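Local atomic coordinates of aldehyde dehydrogenase (Bartonella henselae, PDB entry 3I44), a protein that probably catalyses the NAD(P)+-dependent oxidation of aldehydes to carboxylic acids. Residues A[88-93]-A[214-219]; A[364-369]-A[388-393]. The protein carries 1 engineered substitution. All blocks are in the same frame, centred on the assembly; numbering follows the deposited sequence.

Contact 1 (A[88-93]-A[214-219])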
loop_
_atom_site.group_PDB
_atom_site.type_symbol
_atom_site.label_atom_id
_atom_site.label_comp_id
_atom_site.label_asym_id
_atom_site.label_seq_id
_atom_site.Cartn_x
_atom_site.Cartn_y
_atom_site.Cartn_z
ATOM N N LEU A 88 17.957 -9.708 16.606
ATOM C CA LEU A 88 19.121 -9.861 15.761
ATOM C C LEU A 88 19.902 -11.139 16.114
ATOM O O LEU A 88 20.390 -11.833 15.229
ATOM C CB LEU A 88 20.019 -8.656 15.858
ATOM C CG LEU A 88 21.259 -8.647 14.966
ATOM C CD1 LEU A 88 20.841 -8.648 13.517
ATOM C CD2 LEU A 88 22.127 -7.395 15.311
ATOM N N GLY A 89 20.015 -11.446 17.398
ATOM C CA GLY A 89 20.720 -12.659 17.827
ATOM C C GLY A 89 20.050 -13.916 17.286
ATOM O O GLY A 89 20.737 -14.867 16.894
ATOM N N PHE A 90 18.714 -13.940 17.256
ATOM C CA PHE A 90 18.040 -15.070 16.617
ATOM C C PHE A 90 18.330 -15.174 15.122
ATOM O O PHE A 90 18.518 -16.263 14.598
ATOM C CB PHE A 90 16.529 -15.038 16.832
ATOM C CG PHE A 90 16.106 -15.525 18.195
ATOM C CD1 PHE A 90 16.216 -16.885 18.529
ATOM C CD2 PHE A 90 15.584 -14.640 19.129
ATOM C CE1 PHE A 90 15.831 -17.341 19.779
ATOM C CE2 PHE A 90 15.182 -15.095 20.394
ATOM C CZ PHE A 90 15.294 -16.442 20.713
ATOM N N VAL A 91 18.328 -14.048 14.438
ATOM C CA VAL A 91 18.613 -14.035 12.990
ATOM C C VAL A 91 20.059 -14.458 12.675
ATOM O O VAL A 91 20.319 -15.185 11.721
ATOM C CB VAL A 91 18.264 -12.668 12.392
ATOM C CG1 VAL A 91 18.778 -12.536 10.901
ATOM C CG2 VAL A 91 16.743 -12.493 12.497
ATOM N N GLU A 92 20.992 -14.064 13.525
ATOM C CA GLU A 92 22.374 -14.543 13.363
ATOM C C GLU A 92 22.468 -16.045 13.571
ATOM O O GLU A 92 23.181 -16.734 12.847
ATOM C CB GLU A 92 23.342 -13.705 14.222
ATOM C CG GLU A 92 23.395 -12.205 13.682
ATOM C CD GLU A 92 24.560 -11.380 14.271
ATOM O OE1 GLU A 92 25.182 -11.845 15.280
ATOM O OE2 GLU A 92 24.870 -10.287 13.714
ATOM N N LYS A 93 21.727 -16.557 14.542
ATOM C CA LYS A 93 21.675 -17.990 14.795
ATOM C C LYS A 93 21.034 -18.748 13.613
ATOM O O LYS A 93 21.533 -19.783 13.169
ATOM C CB LYS A 93 20.911 -18.260 16.095
ATOM C CG LYS A 93 20.965 -19.734 16.585
ATOM C CD LYS A 93 22.417 -20.256 16.505
ATOM C CE LYS A 93 22.849 -21.083 17.678
ATOM N NZ LYS A 93 24.343 -20.954 17.843
ATOM N N ALA A 214 17.196 -23.133 15.830
ATOM C CA ALA A 214 17.578 -21.808 16.346
ATOM C C ALA A 214 16.848 -21.438 17.639
ATOM O O ALA A 214 17.120 -20.392 18.218
ATOM C CB ALA A 214 17.337 -20.724 15.274
ATOM N N ALA A 215 15.909 -22.285 18.076
ATOM C CA ALA A 215 15.148 -22.076 19.303
ATOM C C ALA A 215 14.313 -20.792 19.291
ATOM O O ALA A 215 14.062 -20.188 20.309
ATOM C CB ALA A 215 16.066 -22.138 20.565
ATOM N N LEU A 216 13.835 -20.414 18.118
ATOM C CA LEU A 216 12.889 -19.322 18.002
ATOM C C LEU A 216 11.664 -19.679 18.864
ATOM O O LEU A 216 11.186 -20.813 18.797
ATOM C CB LEU A 216 12.510 -19.152 16.522
ATOM C CG LEU A 216 12.020 -17.817 16.018
ATOM C CD1 LEU A 216 13.082 -16.699 16.165
ATOM C CD2 LEU A 216 11.552 -18.009 14.602
ATOM N N PRO A 217 11.165 -18.732 19.696
ATOM C CA PRO A 217 10.063 -19.032 20.609
ATOM C C PRO A 217 8.826 -19.589 19.925
ATOM O O PRO A 217 8.479 -19.207 18.785
ATOM C CB PRO A 217 9.746 -17.682 21.241
ATOM C CG PRO A 217 10.986 -16.917 21.147
ATOM C CD PRO A 217 11.613 -17.337 19.847
ATOM N N SER A 218 8.168 -20.496 20.624
ATOM C CA SER A 218 6.968 -21.147 20.112
ATOM C C SER A 218 5.900 -20.182 19.581
ATOM O O SER A 218 5.469 -19.245 20.255
ATOM C CB SER A 218 6.386 -22.043 21.218
ATOM O OG SER A 218 7.343 -23.041 21.557
ATOM N N GLY A 219 5.474 -20.404 18.353
ATOM C CA GLY A 219 4.378 -19.632 17.777
ATOM C C GLY A 219 4.814 -18.406 16.984
ATOM O O GLY A 219 3.987 -17.790 16.263
#

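Contact 2 (A[364-369]-A[388-393])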
loop_
_atom_site.group_PDB
_atom_site.type_symbol
_atom_site.label_atom_id
_atom_site.label_comp_id
_atom_site.label_asym_id
_atom_site.label_seq_id
_atom_site.Cartn_x
_atom_site.Cartn_y
_atom_site.Cartn_z
ATOM N N GLU A 364 1.378 -17.580 -34.891
ATOM C CA GLU A 364 1.154 -16.149 -35.107
ATOM C C GLU A 364 2.141 -15.560 -36.099
ATOM O O GLU A 364 2.063 -14.367 -36.430
ATOM C CB GLU A 364 1.132 -15.371 -33.778
ATOM C CG GLU A 364 -0.165 -15.653 -32.983
ATOM C CD GLU A 364 -0.274 -14.888 -31.673
ATOM O OE1 GLU A 364 0.760 -14.499 -31.113
ATOM O OE2 GLU A 364 -1.405 -14.709 -31.181
ATOM N N GLY A 365 3.057 -16.389 -36.584
ATOM C CA GLY A 365 3.964 -15.963 -37.632
ATOM C C GLY A 365 5.285 -15.356 -37.188
ATOM O O GLY A 365 5.920 -14.695 -37.993
ATOM N N ALA A 366 5.724 -15.563 -35.937
ATOM C CA ALA A 366 7.085 -15.099 -35.550
ATOM C C ALA A 366 8.099 -16.012 -36.232
ATOM O O ALA A 366 7.781 -17.155 -36.513
ATOM C CB ALA A 366 7.280 -15.097 -34.020
ATOM N N THR A 367 9.304 -15.533 -36.511
ATOM C CA THR A 367 10.388 -16.431 -36.988
ATOM C C THR A 367 10.949 -17.330 -35.877
ATOM O O THR A 367 11.552 -16.835 -34.910
ATOM C CB THR A 367 11.543 -15.624 -37.566
ATOM O OG1 THR A 367 11.015 -14.748 -38.554
ATOM C CG2 THR A 367 12.634 -16.545 -38.196
ATOM N N LEU A 368 10.781 -18.644 -36.023
ATOM C CA LEU A 368 11.426 -19.606 -35.150
ATOM C C LEU A 368 12.896 -19.755 -35.528
ATOM O O LEU A 368 13.219 -20.336 -36.577
ATOM C CB LEU A 368 10.724 -20.968 -35.192
ATOM C CG LEU A 368 11.273 -22.092 -34.315
ATOM C CD1 LEU A 368 11.244 -21.727 -32.824
ATOM C CD2 LEU A 368 10.507 -23.385 -34.571
ATOM N N VAL A 369 13.786 -19.257 -34.652
ATOM C CA VAL A 369 15.226 -19.245 -34.920
ATOM C C VAL A 369 15.868 -20.539 -34.528
ATOM O O VAL A 369 16.688 -21.065 -35.281
ATOM C CB VAL A 369 15.929 -18.072 -34.211
ATOM C CG1 VAL A 369 17.469 -18.118 -34.428
ATOM C CG2 VAL A 369 15.329 -16.765 -34.678
ATOM N N THR A 388 14.596 -21.882 -26.711
ATOM C CA THR A 388 13.925 -21.439 -27.926
ATOM C C THR A 388 14.108 -19.944 -28.143
ATOM O O THR A 388 14.023 -19.150 -27.194
ATOM C CB THR A 388 12.396 -21.810 -27.821
ATOM O OG1 THR A 388 12.282 -23.233 -27.656
ATOM C CG2 THR A 388 11.608 -21.346 -29.047
ATOM N N VAL A 389 14.361 -19.558 -29.388
ATOM C CA VAL A 389 14.471 -18.169 -29.773
ATOM C C VAL A 389 13.478 -17.843 -30.888
ATOM O O VAL A 389 13.444 -18.534 -31.915
ATOM C CB VAL A 389 15.935 -17.829 -30.210
ATOM C CG1 VAL A 389 16.059 -16.407 -30.694
ATOM C CG2 VAL A 389 16.938 -18.080 -29.069
ATOM N N PHE A 390 12.692 -16.772 -30.704
ATOM C CA PHE A 390 11.888 -16.181 -31.767
ATOM C C PHE A 390 12.440 -14.824 -32.154
ATOM O O PHE A 390 12.917 -14.090 -31.281
ATOM C CB PHE A 390 10.438 -16.005 -31.300
ATOM C CG PHE A 390 9.677 -17.284 -31.155
ATOM C CD1 PHE A 390 9.079 -17.876 -32.270
ATOM C CD2 PHE A 390 9.562 -17.907 -29.921
ATOM C CE1 PHE A 390 8.357 -19.067 -32.140
ATOM C CE2 PHE A 390 8.850 -19.092 -29.780
ATOM C CZ PHE A 390 8.234 -19.669 -30.898
ATOM N N ALA A 391 12.366 -14.489 -33.446
ATOM C CA ALA A 391 12.737 -13.182 -33.973
ATOM C C ALA A 391 11.561 -12.626 -34.773
ATOM O O ALA A 391 10.573 -13.343 -35.006
ATOM C CB ALA A 391 14.011 -13.256 -34.843
ATOM N N ASP A 392 11.658 -11.357 -35.176
ATOM C CA ASP A 392 10.554 -10.650 -35.825
ATOM C C ASP A 392 9.250 -10.789 -35.023
ATOM O O ASP A 392 8.182 -11.046 -35.583
ATOM C CB ASP A 392 10.403 -11.160 -37.260
ATOM C CG ASP A 392 11.745 -11.210 -37.971
ATOM O OD1 ASP A 392 12.431 -10.161 -37.942
ATOM O OD2 ASP A 392 12.132 -12.291 -38.502
ATOM N N VAL A 393 9.343 -10.634 -33.700
ATOM C CA VAL A 393 8.164 -10.723 -32.847
ATOM C C VAL A 393 7.492 -9.363 -32.899
ATOM O O VAL A 393 8.157 -8.340 -33.009
ATOM C CB VAL A 393 8.523 -11.104 -31.407
ATOM C CG1 VAL A 393 7.250 -11.113 -30.528
ATOM C CG2 VAL A 393 9.246 -12.472 -31.373
HETATM O O HOH W 1 7.019 -11.698 -37.953
#

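Contact 1 (A[88-93]-A[214-219])
With its CG anti to the carbonyl carbon (chi1 -79°), Phe90 swings its ring off the helix and into the turn formed by Ala214, Ala215, Leu216 and Pro217. Leu216 answers with CG anti to its backbone N (chi1 -155°), which carries CD1 to an off-centre CH-pi contact, 4.3 Å from the centroid of the Phe90 ring. Pro217 sets CD over one face of the ring, 3.9 Å from Phe90 CZ. The carbonyl O of Ala214 meets the ring at its edge, in plane, 3.6 Å from Phe90 CD1, where the weakly positive C-H rim suits an oxygen. No hydrogen bond joins the segments; the flat ring can take apolar carbons of Leu216 and Pro217 as well as carbonyl oxygens, that of Ala215 lying 3.4 Å from Phe90 CE1 and oblique to the ring. One turn on, Lys93 lays the methylene CG 4.0 Å from Ala214 CB, while its bent chain takes NZ away to a salt bridge with Glu96. Ala215, with positive phi, ends helix 202-213 in a Schellman motif, turning the chain toward strand 221-223. Leu216 and Pro217 also touch Trp79 of helix 62-79. On helix 84-100, Val91 points away from this loop and packs against helices 117-141 and 174-188.

Contact 2 (A[364-369]-A[388-393])
Leu368 and Phe390 form a non-hydrogen-bonded antiparallel pair, and their side chains meet on one face of the sheet: the leucine methyl CD1 lies over a face of the phenylalanine ring, 4.0 Å from CE1. With CG anti to its backbone N (chi1 -179°) and chi2 at 60°, Leu368 lays CD1 across the neighbouring strand, where it touches Thr388 CG2 as well as the ring. Ala366 approaches the ring obliquely, with CB 3.7 Å from Phe390 CD1; as an alanine it sets one methyl against the ring while its backbone stays close to the partner strand. Ile399 of helix 398-401 also packs on Ala366 and Phe390.

Val369 directs its CB at the partner strand; CB lies 3.9 Å from Val389 CG1, while CG2 reaches the methyl of Ala391, on the face opposite the Leu368-Phe390 pair. Helix 316-329 covers this apolar group. The hydrogen-bonded pair Thr367 and Ala391 is tied by two backbone bonds, one given by each residue: that from Ala391 N to Thr367 O is fairly straight, whereas Thr367 N reaches Ala391 O at a more bent 136°. Val369 N adds a bond to Val389 O.

At the exposed end, Thr367 OG1 donates to the anti lone pair of Asp392 OD2 at 2.7 Å. The other oxygen, OD1, is hydrogen-bonded to Tyr316 OH of helix 316-329, so both carboxylate oxygens have partners. A water donates to both Gly365 O and Asp392 O, linking the loop that enters strand 367-370 to the one that leaves strand 388-391. Gly365 has positive phi and closes helix 348-363 with a Schellman motif, a backbone shape that glycine adopts readily.

Strand 367-370 is the outermost strand of its sheet within this chain, bound antiparallel to strand 388-391, at the margin of an otherwise parallel sheet flanked by helices, the alpha/beta arrangement characteristic of the aldehyde dehydrogenase catalytic domain.

How the contacts relate
The two contacts lie on opposite sides of the chain's centre, with their own centres 51 Å apart, and share no helix or strand. Contact 1 is a surface contact between a helix and the loop after another helix, with one of its six touching residues buried; contact 2 is partly buried, five of ten, and joins two neighbouring strands of one sheet. Their chemistry follows from this. The helix and loop of contact 1 meet through side-chain packing, without a hydrogen bond between them, whereas contact 2 combines backbone bonds with apolar groups on both faces and a polar side-chain bond at one end. In both, one segment follows directly on the end of a helix.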